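Local coordinates for protein proteasome accessory factor B/C (PafBC) (Paenarthrobacter aurescens, PDB 6SJ9) that probably acts as a transcriptional regulator of the bacterial DNA damage response, joining winged helix-turn-helix modules to WYL domains, at residues Val51-Gln55 with Phe56-Ile60; Ala2-Thr5 with Glu6-Asn10; Asp151-Val154 with Ala155-Gly159; Ala380-Asp383 with Asp384-Leu388. All coordinates share one frame; numbering follows the deposited sequence.

Contact 1. Residues Val51-Gln55 with Phe56-Ile60; sequences VDLKQ and FGFEI
Residues Val51-Gln55 form the last turn of helix 39-55, and Phe56-Ile60 lead the chain away from it through a Schellman motif. Two backbone bonds define the motif. Phe58 N reaches back to Leu53 O at 3.2 Å, and inside this loop Gly57 N bonds to Lys54 O at 2.8 Å. Gly57, the C-prime residue, has a positive phi of 95°, where any side chain would collide with the carbonyl oxygen before it. Phe56 N makes weak bonds to Asp52 O and Leu53 O, so the regular i to i+4 pairing is already weak here. Behind the turn, Phe58 O takes a CA-H...O contact from Lys54 CA at 3.1 Å.

The side chains follow the same reversal. Leu53 is the hub: its CD2 branch approaches Phe58 CD2 at 4.4 Å, the apolar pair that commonly accompanies this capping motif, while CD1 meets Ile60 CD1 at 4.1 Å where the two side chains cross at about a right angle. With CG beside its backbone N (chi1 -63°), Phe56 turns its ring edge to Leu53 CA and brings CD2 to 3.2 Å from Asp52 O. Leu8, Leu11, Leu12 and Leu15 of helix 2-17 and Ile463 of helix 457-469 continue this apolar surface. Polar groups thus close the helix end through the main chain, and the leucine and aromatic side chains seat that end on neighbouring helices.

Contact 2. Residues Ala2-Thr5 with Glu6-Asn10; sequences ASRT and ERLLN
Both Arg4 and Arg7 set CG opposite the backbone N and beside the carbonyl carbon (chi1 178° in Arg4), but what follows differs. Arg4 stays extended from CG to NE, and rotation about CD-NE presents the guanidinium flat to Leu8, whose CD1 lies 3.7 Å above the plane, over the centre. Arg7 bends instead at chi3 (71°), which folds its guanidinium back along the helix so that one face rests on Arg4 CA. Its NH2 touches the aliphatic Arg4 CG at 3.5 Å, and the two guanidinium planes stand 76° apart. These like charges are each answered elsewhere: Arg4 NH2 forms a salt bridge to Asp52 and Arg7 NE one to Asp49, both on helix 39-55. The segment is the opening of helix 2-17, the first helix of an N-terminal three-helix unit consistent with a winged helix-turn-helix, and the two arginines join that helix to the third one. Ordinary helical bonds run beneath them, Leu8 N to Arg4 O at 2.9 Å among them. Round the helix, Thr5 CG2 lies alongside Leu9 CD1 at 4.0 Å, both side chains pointing the same way, while Thr5 OG1 is hydrogen-bonded to Glu459 and Leu9 packs on Ile463 and Thr466 of helix 457-469.

Contact 3. Residues Asp151-Val154 with Ala155-Gly159; sequences DDVV and AAMHG
Between Asp151-Val154 and Ala155-Gly159 no ring or guanidinium faces a partner; the flat groups are peptides, linked end to end by N-H...O bonds. Ala156 N bonds to Asp152 O at 2.7 Å and Ala155 N to Asp151 O at 2.8 Å, the donors tilted 22° and 28° from the respective carbonyl planes; Met157 N and His158 N repeat the pattern on the carbonyl oxygens of Val153 and Val154. Aliphatic carbons crowd these same oxygens. Ala155 CB comes to 3.2 Å from Asp151 O, and Ala156 CB to 3.3 Å from Asp152 O.

Met157, present as selenomethionine, carries most of the side-chain contact. With CG anti to the carbonyl carbon, it comes 3.1 Å from Val153 O, and a bend at chi3 (-80°) swings the terminal methyl back along the helix. That methyl, CE, lies against the backbone of Val154, 4.0 Å from its CA, and within 4.2 Å of Val153 CG1 and 4.3 Å of Val154 CG2. The side chain of Met157 therefore covers the preceding turn instead of reaching outward.

The carboxylates of the two acids find partners outside: Asp151 with Lys386, Asp152 with Arg594. Helix 147-159, within the first WYL domain, sits between two surfaces. Val153, Ala156 and Met157 lie on strand 175-188 through Leu185 and Pro182, with Val218 of strand 217-218 also touching Ala156, whereas Val154 packs on Arg378 and Ile382 of helix 378-389, which belongs to the PafC helix-turn-helix domain.

Contact 4. Residues Ala380-Asp383 with Asp384-Leu388; sequences ALID and DLKIL
Ala380 O is gripped twice, by Asp384 N at 3.0 Å in the regular helical bond and by a water that donates to it at 2.7 Å. The same water donates its other proton to Asp384 OD1 at 2.8 Å, so the carboxylate is tied back to the start of its own turn. Asp384 lies there because CG is anti to its carbonyl carbon (chi1 -68°), which folds the group beside the preceding turn; Gln348 at OD1 and Arg351 at OD2, both on helix 346-360, fix its rotation further.

One residue earlier, Asp383 meets Lys386 across the helix surface. OD1 and NZ form a salt bridge at a long 3.6 Å; the stronger partners are Asp151 for Lys386 and Arg341 for Asp383. The lysine stem runs obliquely over Ile382, its CD 4.1 Å from CG2. Leu381 and Leu385 instead pack on Leu355.

By its place after helices 346-360 and 367-374, helix 378-389 is consistent with being the third helix of a helix-turn-helix unit. Its carboxylates are largely committed to basic partners, which would probably hold them ionised and couple this helix electrostatically to its surroundings.

None of the four contacts closes a long loop. Contacts 2, 3 and 4 run three or four residues along a helix, whereas contact 1 rounds a helix end into the following loop; all lie in series, none nesting in or crossing another. From the N terminus, contact 2 opens helix 2-17 and contact 1 finishes helix 39-55, bracketing the N-terminal three-helix unit; with centres 14 Å apart, they touch through both charge and packing. Contact 3 lies in a helix of the first WYL domain and contact 4 in the PafC helix-turn-helix domain. They too touch, joining different domains. Between nearest atoms, contact 4 stands about 20 Å from contacts 1 and 2, contact 3 at least 33 Å.

Contact 1. Residues Val51-Gln55 with Phe56-Ile60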
loop_
_atom_site.group_PDB
_atom_site.type_symbol
_atom_site.label_atom_id
_atom_site.label_comp_id
_atom_site.label_asym_id
_atom_site.label_seq_id
_atom_site.Cartn_x
_atom_site.Cartn_y
_atom_site.Cartn_z
ATOM N N VAL A 51 -11.864 1.115 -31.869
ATOM C CA VAL A 51 -12.636 0.008 -31.318
ATOM C C VAL A 51 -12.045 -0.433 -29.999
ATOM O O VAL A 51 -12.773 -0.670 -29.020
ATOM C CB VAL A 51 -12.677 -1.149 -32.328
ATOM C CG1 VAL A 51 -13.134 -2.433 -31.646
ATOM C CG2 VAL A 51 -13.596 -0.776 -33.511
ATOM N N ASP A 52 -10.713 -0.530 -29.933
ATOM C CA ASP A 52 -10.087 -1.031 -28.703
ATOM C C ASP A 52 -10.290 -0.054 -27.539
ATOM O O ASP A 52 -10.615 -0.476 -26.425
ATOM C CB ASP A 52 -8.601 -1.315 -28.956
ATOM C CG ASP A 52 -8.365 -2.546 -29.885
ATOM O OD1 ASP A 52 -9.311 -3.296 -30.183
ATOM O OD2 ASP A 52 -7.218 -2.725 -30.363
ATOM N N LEU A 53 -10.124 1.264 -27.773
ATOM C CA LEU A 53 -10.363 2.231 -26.700
ATOM C C LEU A 53 -11.798 2.153 -26.171
ATOM O O LEU A 53 -12.022 2.269 -24.961
ATOM C CB LEU A 53 -10.062 3.652 -27.194
ATOM C CG LEU A 53 -8.591 4.024 -27.172
ATOM C CD1 LEU A 53 -8.408 5.478 -27.507
ATOM C CD2 LEU A 53 -8.017 3.700 -25.785
ATOM N N LYS A 54 -12.785 1.946 -27.054
ATOM C CA LYS A 54 -14.172 1.848 -26.591
ATOM C C LYS A 54 -14.348 0.702 -25.600
ATOM O O LYS A 54 -15.061 0.844 -24.594
ATOM C CB LYS A 54 -15.123 1.737 -27.789
ATOM C CG LYS A 54 -16.604 1.841 -27.392
ATOM C CD LYS A 54 -17.570 1.736 -28.578
ATOM C CE LYS A 54 -17.719 3.114 -29.230
ATOM N NZ LYS A 54 -19.121 3.371 -29.697
ATOM N N GLN A 55 -13.649 -0.420 -25.823
ATOM C CA GLN A 55 -13.730 -1.561 -24.912
ATOM C C GLN A 55 -13.074 -1.266 -23.563
ATOM O O GLN A 55 -13.417 -1.907 -22.555
ATOM C CB GLN A 55 -13.061 -2.789 -25.545
ATOM C CG GLN A 55 -13.951 -3.672 -26.415
ATOM C CD GLN A 55 -14.720 -4.731 -25.610
ATOM O OE1 GLN A 55 -14.370 -5.053 -24.463
ATOM N NE2 GLN A 55 -15.771 -5.277 -26.214
ATOM N N PHE A 56 -12.161 -0.300 -23.498
ATOM C CA PHE A 56 -11.693 0.124 -22.191
ATOM C C PHE A 56 -12.573 1.184 -21.569
ATOM O O PHE A 56 -12.184 1.739 -20.534
ATOM C CB PHE A 56 -10.241 0.626 -22.251
ATOM C CG PHE A 56 -9.278 -0.426 -22.648
ATOM C CD1 PHE A 56 -9.011 -1.486 -21.780
ATOM C CD2 PHE A 56 -8.642 -0.378 -23.866
ATOM C CE1 PHE A 56 -8.116 -2.504 -22.152
ATOM C CE2 PHE A 56 -7.742 -1.364 -24.239
ATOM C CZ PHE A 56 -7.468 -2.435 -23.385
ATOM N N GLY A 57 -13.728 1.496 -22.185
ATOM C CA GLY A 57 -14.691 2.432 -21.619
ATOM C C GLY A 57 -14.586 3.879 -22.079
ATOM O O GLY A 57 -15.129 4.765 -21.403
ATOM N N PHE A 58 -13.866 4.150 -23.173
ATOM C CA PHE A 58 -13.672 5.492 -23.718
ATOM C C PHE A 58 -14.406 5.617 -25.048
ATOM O O PHE A 58 -14.111 4.886 -25.996
ATOM C CB PHE A 58 -12.196 5.817 -23.909
ATOM C CG PHE A 58 -11.419 5.771 -22.637
ATOM C CD1 PHE A 58 -11.564 6.771 -21.702
ATOM C CD2 PHE A 58 -10.540 4.717 -22.373
ATOM C CE1 PHE A 58 -10.882 6.707 -20.485
ATOM C CE2 PHE A 58 -9.837 4.664 -21.170
ATOM C CZ PHE A 58 -10.011 5.652 -20.232
ATOM N N GLU A 59 -15.376 6.511 -25.115
ATOM C CA GLU A 59 -16.124 6.714 -26.350
ATOM C C GLU A 59 -15.554 7.916 -27.101
ATOM O O GLU A 59 -15.574 9.052 -26.608
ATOM C CB GLU A 59 -17.626 6.879 -26.112
ATOM C CG GLU A 59 -18.072 7.778 -24.942
ATOM C CD GLU A 59 -19.623 7.856 -24.809
ATOM O OE1 GLU A 59 -20.317 7.749 -25.857
ATOM O OE2 GLU A 59 -20.144 8.018 -23.672
ATOM N N ILE A 60 -14.981 7.629 -28.262
ATOM C CA ILE A 60 -14.438 8.641 -29.148
ATOM C C ILE A 60 -15.584 9.306 -29.900
ATOM O O ILE A 60 -16.290 8.654 -30.672
ATOM C CB ILE A 60 -13.434 8.012 -30.118
ATOM C CG1 ILE A 60 -12.313 7.347 -29.314
ATOM C CG2 ILE A 60 -12.950 9.067 -31.146
ATOM C CD1 ILE A 60 -11.358 6.600 -30.156
#

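Contact 2. Residues Ala2-Thr5 with Glu6-Asn10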
loop_
_atom_site.group_PDB
_atom_site.type_symbol
_atom_site.label_atom_id
_atom_site.label_comp_id
_atom_site.label_asym_id
_atom_site.label_seq_id
_atom_site.Cartn_x
_atom_site.Cartn_y
_atom_site.Cartn_z
ATOM N N ALA A 2 4.104 -3.867 -27.191
ATOM C CA ALA A 2 4.356 -2.719 -26.323
ATOM C C ALA A 2 4.051 -1.410 -27.048
ATOM O O ALA A 2 3.573 -0.445 -26.435
ATOM C CB ALA A 2 5.804 -2.746 -25.830
ATOM N N SER A 3 4.358 -1.357 -28.348
ATOM C CA SER A 3 4.004 -0.212 -29.178
ATOM C C SER A 3 2.490 -0.029 -29.302
ATOM O O SER A 3 2.031 1.094 -29.513
ATOM C CB SER A 3 4.643 -0.347 -30.563
ATOM O OG SER A 3 4.390 0.803 -31.356
ATOM N N ARG A 4 1.693 -1.102 -29.196
ATOM C CA ARG A 4 0.246 -0.905 -29.173
ATOM C C ARG A 4 -0.223 -0.341 -27.841
ATOM O O ARG A 4 -1.072 0.553 -27.818
ATOM C CB ARG A 4 -0.508 -2.195 -29.490
ATOM C CG ARG A 4 -2.022 -2.021 -29.420
ATOM C CD ARG A 4 -2.736 -3.336 -29.546
ATOM N NE ARG A 4 -4.144 -3.298 -29.152
ATOM C CZ ARG A 4 -4.576 -3.547 -27.917
ATOM N NH1 ARG A 4 -3.708 -3.846 -26.961
ATOM N NH2 ARG A 4 -5.875 -3.521 -27.632
ATOM N N THR A 5 0.295 -0.845 -26.720
ATOM C CA THR A 5 -0.114 -0.271 -25.441
ATOM C C THR A 5 0.239 1.203 -25.389
ATOM O O THR A 5 -0.600 2.046 -25.059
ATOM C CB THR A 5 0.503 -1.025 -24.265
ATOM O OG1 THR A 5 0.018 -2.372 -24.281
ATOM C CG2 THR A 5 0.075 -0.381 -22.955
ATOM N N GLU A 6 1.469 1.537 -25.762
ATOM C CA GLU A 6 1.861 2.936 -25.754
ATOM C C GLU A 6 1.058 3.748 -26.756
ATOM O O GLU A 6 0.704 4.901 -26.481
ATOM C CB GLU A 6 3.360 3.065 -26.015
ATOM C CG GLU A 6 4.217 2.952 -24.750
ATOM C CD GLU A 6 4.082 4.188 -23.839
ATOM O OE1 GLU A 6 3.266 4.152 -22.886
ATOM O OE2 GLU A 6 4.789 5.201 -24.087
ATOM N N ARG A 7 0.747 3.165 -27.916
ATOM C CA ARG A 7 -0.013 3.891 -28.927
ATOM C C ARG A 7 -1.420 4.198 -28.425
ATOM O O ARG A 7 -1.934 5.304 -28.630
ATOM C CB ARG A 7 -0.041 3.095 -30.239
ATOM C CG ARG A 7 -0.710 3.795 -31.410
ATOM C CD ARG A 7 -0.673 2.942 -32.693
ATOM N NE ARG A 7 -1.565 1.799 -32.588
ATOM C CZ ARG A 7 -1.174 0.526 -32.633
ATOM N NH1 ARG A 7 0.102 0.230 -32.830
ATOM N NH2 ARG A 7 -2.062 -0.454 -32.511
ATOM N N LEU A 8 -2.057 3.231 -27.760
ATOM C CA LEU A 8 -3.359 3.482 -27.155
ATOM C C LEU A 8 -3.282 4.596 -26.130
ATOM O O LEU A 8 -4.139 5.484 -26.116
ATOM C CB LEU A 8 -3.911 2.214 -26.511
ATOM C CG LEU A 8 -4.412 1.183 -27.518
ATOM C CD1 LEU A 8 -5.065 0.012 -26.815
ATOM C CD2 LEU A 8 -5.352 1.779 -28.551
ATOM N N LEU A 9 -2.244 4.581 -25.277
ATOM C CA LEU A 9 -2.119 5.618 -24.253
ATOM C C LEU A 9 -1.974 6.997 -24.878
ATOM O O LEU A 9 -2.712 7.928 -24.525
ATOM C CB LEU A 9 -0.939 5.307 -23.313
ATOM C CG LEU A 9 -1.145 4.043 -22.482
ATOM C CD1 LEU A 9 0.114 3.454 -21.784
ATOM C CD2 LEU A 9 -2.241 4.295 -21.413
ATOM N N ASN A 10 -1.091 7.117 -25.876
ATOM C CA ASN A 10 -0.883 8.386 -26.579
ATOM C C ASN A 10 -2.147 8.832 -27.320
ATOM O O ASN A 10 -2.480 10.026 -27.334
ATOM C CB ASN A 10 0.285 8.230 -27.576
ATOM C CG ASN A 10 1.654 8.060 -26.885
ATOM O OD1 ASN A 10 1.908 8.614 -25.817
ATOM N ND2 ASN A 10 2.511 7.239 -27.481
#

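Contact 3. Residues Asp151-Val154 with Ala155-Gly159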
loop_
_atom_site.group_PDB
_atom_site.type_symbol
_atom_site.label_atom_id
_atom_site.label_comp_id
_atom_site.label_asym_id
_atom_site.label_seq_id
_atom_site.Cartn_x
_atom_site.Cartn_y
_atom_site.Cartn_z
ATOM N N ASP A 151 -3.443 -14.542 11.361
ATOM C CA ASP A 151 -2.727 -15.808 11.410
ATOM C C ASP A 151 -3.434 -16.813 12.321
ATOM O O ASP A 151 -3.447 -18.007 12.019
ATOM C CB ASP A 151 -1.282 -15.640 11.874
ATOM C CG ASP A 151 -0.383 -14.865 10.847
ATOM O OD1 ASP A 151 -0.776 -14.648 9.671
ATOM O OD2 ASP A 151 0.763 -14.505 11.228
ATOM N N ASP A 152 -4.028 -16.346 13.424
ATOM C CA ASP A 152 -4.597 -17.280 14.400
ATOM C C ASP A 152 -5.888 -17.905 13.891
ATOM O O ASP A 152 -6.074 -19.127 13.996
ATOM C CB ASP A 152 -4.833 -16.579 15.735
ATOM C CG ASP A 152 -3.550 -16.278 16.433
ATOM O OD1 ASP A 152 -2.559 -17.061 16.293
ATOM O OD2 ASP A 152 -3.554 -15.303 17.186
ATOM N N VAL A 153 -6.745 -17.098 13.257
ATOM C CA VAL A 153 -7.969 -17.644 12.666
ATOM C C VAL A 153 -7.624 -18.618 11.551
ATOM O O VAL A 153 -8.191 -19.704 11.469
ATOM C CB VAL A 153 -8.885 -16.509 12.167
ATOM C CG1 VAL A 153 -10.054 -17.100 11.329
ATOM C CG2 VAL A 153 -9.489 -15.813 13.378
ATOM N N VAL A 154 -6.689 -18.234 10.673
ATOM C CA VAL A 154 -6.259 -19.110 9.581
ATOM C C VAL A 154 -5.673 -20.414 10.152
ATOM O O VAL A 154 -5.875 -21.495 9.594
ATOM C CB VAL A 154 -5.207 -18.386 8.686
ATOM C CG1 VAL A 154 -4.499 -19.334 7.786
ATOM C CG2 VAL A 154 -5.886 -17.309 7.793
ATOM N N ALA A 155 -4.874 -20.307 11.216
ATOM C CA ALA A 155 -4.276 -21.490 11.842
ATOM C C ALA A 155 -5.355 -22.344 12.497
ATOM O O ALA A 155 -5.369 -23.554 12.337
ATOM C CB ALA A 155 -3.194 -21.065 12.892
ATOM N N ALA A 156 -6.315 -21.707 13.160
ATOM C CA ALA A 156 -7.413 -22.446 13.772
ATOM C C ALA A 156 -8.184 -23.254 12.723
ATOM O O ALA A 156 -8.511 -24.429 12.930
ATOM C CB ALA A 156 -8.323 -21.448 14.490
HETATM N N MSE A 157 -8.484 -22.639 11.588
HETATM C CA MSE A 157 -9.261 -23.355 10.570
HETATM C C MSE A 157 -8.442 -24.456 9.957
HETATM O O MSE A 157 -8.984 -25.499 9.640
HETATM C CB MSE A 157 -9.739 -22.398 9.427
HETATM C CG MSE A 157 -10.467 -21.183 9.893
HETATM SE SE MSE A 157 -11.380 -20.179 8.353
HETATM C CE MSE A 157 -9.741 -19.260 7.713
ATOM N N HIS A 158 -7.146 -24.191 9.720
ATOM C CA HIS A 158 -6.296 -25.218 9.133
ATOM C C HIS A 158 -6.191 -26.418 10.066
ATOM O O HIS A 158 -6.270 -27.567 9.616
ATOM C CB HIS A 158 -4.885 -24.686 8.808
ATOM C CG HIS A 158 -4.017 -25.676 8.079
ATOM N ND1 HIS A 158 -2.725 -25.999 8.480
ATOM C CD2 HIS A 158 -4.252 -26.413 6.966
ATOM C CE1 HIS A 158 -2.220 -26.910 7.659
ATOM N NE2 HIS A 158 -3.130 -27.190 6.738
ATOM N N GLY A 159 -6.047 -26.171 11.360
ATOM C CA GLY A 159 -5.942 -27.289 12.283
ATOM C C GLY A 159 -7.282 -27.761 12.849
ATOM O O GLY A 159 -7.300 -28.647 13.712
#

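Contact 4. Residues Ala380-Asp383 with Asp384-Leu388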
loop_
_atom_site.group_PDB
_atom_site.type_symbol
_atom_site.label_atom_id
_atom_site.label_comp_id
_atom_site.label_asym_id
_atom_site.label_seq_id
_atom_site.Cartn_x
_atom_site.Cartn_y
_atom_site.Cartn_z
ATOM N N ALA A 380 4.081 -19.383 2.956
ATOM C CA ALA A 380 4.611 -18.334 2.095
ATOM C C ALA A 380 3.503 -17.775 1.222
ATOM O O ALA A 380 3.423 -16.558 1.007
ATOM C CB ALA A 380 5.762 -18.892 1.217
ATOM N N LEU A 381 2.633 -18.654 0.692
ATOM C CA LEU A 381 1.534 -18.156 -0.135
ATOM C C LEU A 381 0.549 -17.301 0.676
ATOM O O LEU A 381 0.121 -16.240 0.218
ATOM C CB LEU A 381 0.820 -19.329 -0.804
ATOM C CG LEU A 381 -0.354 -18.849 -1.660
ATOM C CD1 LEU A 381 0.106 -17.966 -2.746
ATOM C CD2 LEU A 381 -1.050 -20.010 -2.304
ATOM N N ILE A 382 0.222 -17.726 1.896
ATOM C CA ILE A 382 -0.649 -16.929 2.764
ATOM C C ILE A 382 -0.036 -15.547 3.041
ATOM O O ILE A 382 -0.740 -14.526 3.074
ATOM C CB ILE A 382 -0.931 -17.718 4.048
ATOM C CG1 ILE A 382 -1.839 -18.896 3.698
ATOM C CG2 ILE A 382 -1.574 -16.842 5.043
ATOM C CD1 ILE A 382 -1.847 -19.996 4.806
ATOM N N ASP A 383 1.280 -15.498 3.265
ATOM C CA ASP A 383 1.886 -14.202 3.498
ATOM C C ASP A 383 1.781 -13.310 2.246
ATOM O O ASP A 383 1.563 -12.109 2.369
ATOM C CB ASP A 383 3.341 -14.352 3.936
ATOM C CG ASP A 383 3.797 -13.139 4.743
ATOM O OD1 ASP A 383 3.055 -12.769 5.679
ATOM O OD2 ASP A 383 4.866 -12.545 4.465
ATOM N N ASP A 384 1.962 -13.882 1.043
ATOM C CA ASP A 384 1.737 -13.115 -0.185
ATOM C C ASP A 384 0.350 -12.524 -0.194
ATOM O O ASP A 384 0.173 -11.382 -0.580
ATOM C CB ASP A 384 1.878 -13.973 -1.452
ATOM C CG ASP A 384 3.304 -14.430 -1.706
ATOM O OD1 ASP A 384 4.262 -13.820 -1.200
ATOM O OD2 ASP A 384 3.452 -15.410 -2.448
ATOM N N LEU A 385 -0.652 -13.302 0.235
ATOM C CA LEU A 385 -2.020 -12.811 0.190
ATOM C C LEU A 385 -2.252 -11.753 1.248
ATOM O O LEU A 385 -2.996 -10.802 1.006
ATOM C CB LEU A 385 -3.033 -13.962 0.335
ATOM C CG LEU A 385 -3.081 -14.903 -0.859
ATOM C CD1 LEU A 385 -3.862 -16.165 -0.597
ATOM C CD2 LEU A 385 -3.736 -14.172 -2.011
ATOM N N LYS A 386 -1.641 -11.903 2.439
ATOM C CA LYS A 386 -1.788 -10.873 3.470
ATOM C C LYS A 386 -1.197 -9.543 2.998
ATOM O O LYS A 386 -1.753 -8.483 3.272
ATOM C CB LYS A 386 -1.114 -11.321 4.784
ATOM C CG LYS A 386 -1.934 -12.419 5.585
ATOM C CD LYS A 386 -1.028 -13.143 6.638
ATOM C CE LYS A 386 -0.232 -12.181 7.587
ATOM N NZ LYS A 386 0.760 -12.982 8.424
ATOM N N ILE A 387 -0.050 -9.577 2.315
ATOM C CA ILE A 387 0.509 -8.339 1.769
ATOM C C ILE A 387 -0.454 -7.736 0.766
ATOM O O ILE A 387 -0.712 -6.527 0.773
ATOM C CB ILE A 387 1.871 -8.610 1.102
ATOM C CG1 ILE A 387 2.909 -8.970 2.161
ATOM C CG2 ILE A 387 2.315 -7.320 0.309
ATOM C CD1 ILE A 387 4.066 -9.738 1.599
ATOM N N LEU A 388 -1.031 -8.582 -0.095
ATOM C CA LEU A 388 -1.830 -8.084 -1.197
ATOM C C LEU A 388 -3.200 -7.563 -0.732
ATOM O O LEU A 388 -3.624 -6.465 -1.128
ATOM C CB LEU A 388 -2.033 -9.196 -2.252
ATOM C CG LEU A 388 -2.958 -8.846 -3.433
ATOM C CD1 LEU A 388 -2.254 -7.752 -4.236
ATOM C CD2 LEU A 388 -3.224 -10.048 -4.364
HETATM O O HOH W 1 5.668 -15.115 0.816
#